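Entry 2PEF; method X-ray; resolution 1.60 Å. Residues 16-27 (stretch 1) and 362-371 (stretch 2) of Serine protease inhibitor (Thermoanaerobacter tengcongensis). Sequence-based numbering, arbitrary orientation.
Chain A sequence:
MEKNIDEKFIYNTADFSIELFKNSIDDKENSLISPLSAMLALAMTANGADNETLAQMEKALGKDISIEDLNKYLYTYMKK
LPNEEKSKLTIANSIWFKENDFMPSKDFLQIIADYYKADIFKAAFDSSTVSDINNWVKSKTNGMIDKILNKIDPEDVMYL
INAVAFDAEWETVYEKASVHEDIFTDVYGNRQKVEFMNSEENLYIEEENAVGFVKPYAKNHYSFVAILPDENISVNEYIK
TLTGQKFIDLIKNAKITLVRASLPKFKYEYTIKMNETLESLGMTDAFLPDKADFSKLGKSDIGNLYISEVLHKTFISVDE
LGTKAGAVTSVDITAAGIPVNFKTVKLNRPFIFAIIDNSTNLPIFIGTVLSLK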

# COMPACT_ATOMS: atom_id res chain seq x y z
N PHE A 16 8.24 -1.26 -9.06
CA PHE A 16 7.91 -2.08 -7.90
C PHE A 16 6.42 -2.01 -7.58
O PHE A 16 5.77 -3.03 -7.35
N SER A 17 5.90 -0.78 -7.56
CA SER A 17 4.51 -0.52 -7.21
C SER A 17 3.53 -1.24 -8.14
O SER A 17 2.59 -1.89 -7.67
N ILE A 18 3.77 -1.12 -9.44
CA ILE A 18 2.88 -1.73 -10.44
C ILE A 18 3.04 -3.25 -10.50
O ILE A 18 2.06 -3.97 -10.67
N GLU A 19 4.27 -3.74 -10.35
CA GLU A 19 4.48 -5.19 -10.30
C GLU A 19 3.80 -5.79 -9.07
O GLU A 19 3.18 -6.85 -9.14
N LEU A 20 3.91 -5.09 -7.94
CA LEU A 20 3.20 -5.50 -6.72
C LEU A 20 1.69 -5.53 -6.96
O LEU A 20 1.04 -6.54 -6.69
N PHE A 21 1.15 -4.42 -7.48
CA PHE A 21 -0.28 -4.31 -7.78
C PHE A 21 -0.78 -5.41 -8.72
O PHE A 21 -1.73 -6.12 -8.40
N LYS A 22 -0.12 -5.57 -9.87
CA LYS A 22 -0.62 -6.47 -10.91
C LYS A 22 -0.57 -7.95 -10.52
O LYS A 22 -1.16 -8.80 -11.20
N ASN A 23 0.14 -8.25 -9.44
CA ASN A 23 0.20 -9.61 -8.90
C ASN A 23 -0.64 -9.81 -7.63
O ASN A 23 -0.63 -10.89 -7.03
N SER A 24 -1.38 -8.77 -7.24
CA SER A 24 -2.18 -8.77 -6.01
C SER A 24 -3.68 -8.63 -6.27
O SER A 24 -4.46 -8.33 -5.36
N ILE A 25 -4.08 -8.86 -7.52
CA ILE A 25 -5.45 -8.64 -7.97
C ILE A 25 -6.35 -9.85 -7.75
O ILE A 25 -6.06 -10.96 -8.23
N ASP A 26 -7.45 -9.64 -7.03
CA ASP A 26 -8.46 -10.67 -6.85
C ASP A 26 -9.37 -10.76 -8.06
O ASP A 26 -9.57 -9.77 -8.79
N ASP A 27 -9.93 -11.94 -8.27
CA ASP A 27 -10.77 -12.22 -9.42
C ASP A 27 -12.19 -11.65 -9.29
O ASP A 27 -12.81 -11.25 -10.28
N LEU A 362 3.61 8.88 -7.93
CA LEU A 362 3.65 7.54 -7.33
C LEU A 362 2.35 7.20 -6.60
O LEU A 362 1.79 8.04 -5.90
N PRO A 363 1.88 5.95 -6.75
CA PRO A 363 0.64 5.54 -6.08
C PRO A 363 0.84 5.15 -4.62
O PRO A 363 1.45 4.11 -4.32
N ILE A 364 0.33 5.98 -3.71
CA ILE A 364 0.31 5.66 -2.28
C ILE A 364 -0.59 4.45 -2.04
O ILE A 364 -0.23 3.53 -1.31
N PHE A 365 -1.76 4.48 -2.68
CA PHE A 365 -2.71 3.37 -2.72
C PHE A 365 -3.10 3.11 -4.17
O PHE A 365 -3.17 4.04 -4.98
N ILE A 366 -3.33 1.84 -4.50
CA ILE A 366 -3.80 1.47 -5.83
C ILE A 366 -4.72 0.25 -5.71
O ILE A 366 -4.44 -0.69 -4.95
N GLY A 367 -5.84 0.28 -6.43
CA GLY A 367 -6.84 -0.78 -6.27
C GLY A 367 -7.84 -0.92 -7.39
O GLY A 367 -7.75 -0.25 -8.42
N THR A 368 -8.79 -1.83 -7.18
CA THR A 368 -9.83 -2.10 -8.16
C THR A 368 -11.18 -2.06 -7.48
O THR A 368 -11.32 -2.48 -6.33
N VAL A 369 -12.18 -1.54 -8.19
CA VAL A 369 -13.55 -1.63 -7.72
C VAL A 369 -14.32 -2.48 -8.72
O VAL A 369 -14.66 -2.01 -9.81
N LEU A 370 -14.56 -3.73 -8.35
CA LEU A 370 -15.31 -4.66 -9.18
C LEU A 370 -16.76 -4.71 -8.72
O LEU A 370 -17.67 -4.97 -9.51
N SER A 371 -16.97 -4.44 -7.43
CA SER A 371 -18.29 -4.53 -6.83
C SER A 371 -18.53 -3.45 -5.78
O SER A 371 -17.58 -2.83 -5.29

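Packing of helix 16-22 and the loop that follows it against the C-terminal strand 366-371 and the preceding residues of stretch 2. Helix and strand run in roughly the same direction, 33° apart, with their axes 9.4 Å apart at closest approach, so the gap is filled by side chains; no direct hydrogen bond crosses it. Ser 17 and Phe 21, one helical turn apart, point toward stretch 2, and Pro 363, Ile 366, Thr 368 and Leu 370 point back.

Phe 21 is the centre of the contact. Its t rotamer (chi1 175°, chi2 63°) lays the ring along the strand, where it meets three consecutive residues. Ile 366, extended in the tt rotamer, covers one face: its CG1 sits 3.7 Å from the centroid of the Phe 21 ring, only 4° off the normal, a CH-pi contact, while its CG2 lies 3.7 Å from Phe 21 CD1. Gly 367 brings its backbone close, with CA 3.7 Å from Phe 21 CE1. At the ring edge, Thr 368 CG2 approaches Phe 21 CZ at 3.9 Å.

Two isoleucines of stretch 1 flank the Phe 21 ring, both mm. Each leaves its backbone sideways, yet the end of the side chain comes nearer to the strand: Ile 18 CD1 reaches Ile 366 CD1 at 3.8 Å, and Ile 25 CD1 reaches Thr 368 CG2 at 4.1 Å. The p rotamer of Thr 368 (chi1 54°) thus places its methyl against both Phe 21 and Ile 25, leaving OG1 free for polar partners. One is water 2, which accepts from Thr 368 OG1 at 2.7 Å and donates to Asp 26 O at 2.9 Å, bridging strand and loop; another lies elsewhere in the structure.

A second bridge lies near the start of the contact. Ser 17 is m (chi1 -66°); its CB rests 3.9 Å from Pro 363 CG, whose ring is C-gamma endo, while OG accepts from water 1 (2.7 Å from Ser 17 OG to the water oxygen). The same water donates to Pro 363 O at 3.0 Å.

At the far end, Leu 370 (mt) extends CD1 to the loop backbone, 3.6 Å from Asp 27 O and 3.9 Å from Asp 26 O. The side chains of Asp 26 and Asp 27 stay farther off; the CA-to-CB bond of Asp 26 runs sideways and that of Asp 27 away. Behind the contact, Ser 24, also m, turns back on the helix end, its OG donating to Leu 20 O at 2.7 Å.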

# COMPACT_ATOMS: atom_id res chain seq x y z
CB PHE A 16 8.71 -1.65 -6.67
CG PHE A 16 8.20 -2.22 -5.37
CD1 PHE A 16 8.57 -3.50 -4.95
CD2 PHE A 16 7.34 -1.48 -4.56
CE1 PHE A 16 8.09 -4.02 -3.75
CE2 PHE A 16 6.85 -2.00 -3.37
CZ PHE A 16 7.23 -3.26 -2.96
CB SER A 17 4.23 0.99 -7.20
OG SER A 17 4.97 1.62 -6.17
CB ILE A 18 3.02 -1.05 -11.83
CG1 ILE A 18 2.62 0.44 -11.75
CG2 ILE A 18 2.20 -1.77 -12.91
CD1 ILE A 18 1.20 0.70 -11.21
CB GLU A 19 5.96 -5.56 -10.35
CG GLU A 19 6.63 -5.29 -11.70
CD GLU A 19 5.90 -5.92 -12.87
OE1 GLU A 19 5.65 -7.15 -12.83
OE2 GLU A 19 5.56 -5.20 -13.83
CB LEU A 20 3.55 -4.57 -5.55
CG LEU A 20 3.17 -5.01 -4.14
CD1 LEU A 20 3.88 -6.31 -3.75
CD2 LEU A 20 3.48 -3.90 -3.15
CB PHE A 21 -0.60 -2.92 -8.34
CG PHE A 21 -2.03 -2.76 -8.80
CD1 PHE A 21 -3.08 -2.86 -7.90
CD2 PHE A 21 -2.31 -2.47 -10.13
CE1 PHE A 21 -4.40 -2.69 -8.33
CE2 PHE A 21 -3.62 -2.30 -10.57
CZ PHE A 21 -4.67 -2.41 -9.66
CB LYS A 22 0.10 -6.22 -12.24
CG LYS A 22 1.52 -6.76 -12.33
CD LYS A 22 2.28 -6.13 -13.49
CE LYS A 22 1.76 -6.58 -14.84
NZ LYS A 22 2.55 -6.00 -15.96
CB ASN A 23 1.65 -10.04 -8.69
CG ASN A 23 2.40 -10.22 -10.00
OD1 ASN A 23 3.34 -9.47 -10.30
ND2 ASN A 23 1.99 -11.21 -10.79
CB SER A 24 -1.70 -7.65 -5.09
OG SER A 24 -0.33 -7.78 -4.78
CB ILE A 25 -5.49 -8.23 -9.48
CG1 ILE A 25 -4.68 -6.95 -9.71
CG2 ILE A 25 -6.92 -8.07 -9.99
CD1 ILE A 25 -5.06 -5.80 -8.81
CB ASP A 26 -9.28 -10.43 -5.58
CG ASP A 26 -10.02 -11.68 -5.11
OD1 ASP A 26 -11.03 -12.06 -5.75
OD2 ASP A 26 -9.60 -12.27 -4.09
CB ASP A 27 -10.85 -13.73 -9.64
CG ASP A 27 -10.73 -14.12 -11.09
OD1 ASP A 27 -10.03 -13.40 -11.84
OD2 ASP A 27 -11.33 -15.14 -11.48
CB LEU A 362 4.83 7.42 -6.37
CG LEU A 362 6.22 7.37 -7.01
CD1 LEU A 362 7.31 7.52 -5.95
CD2 LEU A 362 6.42 6.07 -7.79
CB PRO A 363 0.18 4.34 -6.91
CG PRO A 363 1.45 3.73 -7.41
CD PRO A 363 2.45 4.86 -7.57
CB ILE A 364 -0.15 6.86 -1.42
CG1 ILE A 364 0.67 8.13 -1.73
CG2 ILE A 364 -0.13 6.52 0.08
CD1 ILE A 364 2.15 8.04 -1.39
CB PHE A 365 -3.97 3.71 -1.91
CG PHE A 365 -3.77 3.69 -0.42
CD1 PHE A 365 -3.28 4.82 0.24
CD2 PHE A 365 -4.09 2.56 0.32
CE1 PHE A 365 -3.10 4.81 1.62
CE2 PHE A 365 -3.90 2.54 1.70
CZ PHE A 365 -3.41 3.66 2.36
CB ILE A 366 -2.63 1.26 -6.84
CG1 ILE A 366 -3.16 1.01 -8.26
CG2 ILE A 366 -1.68 0.15 -6.38
CD1 ILE A 366 -2.12 1.23 -9.36
CB THR A 368 -9.66 -3.50 -8.81
OG1 THR A 368 -9.59 -4.50 -7.78
CG2 THR A 368 -8.41 -3.56 -9.66
CB VAL A 369 -14.21 -0.25 -7.53
CG1 VAL A 369 -15.69 -0.41 -7.16
CG2 VAL A 369 -13.48 0.55 -6.46
CB LEU A 370 -14.70 -6.07 -9.11
CG LEU A 370 -13.21 -6.27 -9.40
CD1 LEU A 370 -12.85 -7.75 -9.35
CD2 LEU A 370 -12.83 -5.68 -10.75
CB SER A 371 -18.50 -5.92 -6.20
OG SER A 371 -18.62 -6.92 -7.20
O HOH W 1 4.35 3.92 -4.83
O HOH W 2 -9.91 -7.15 -7.71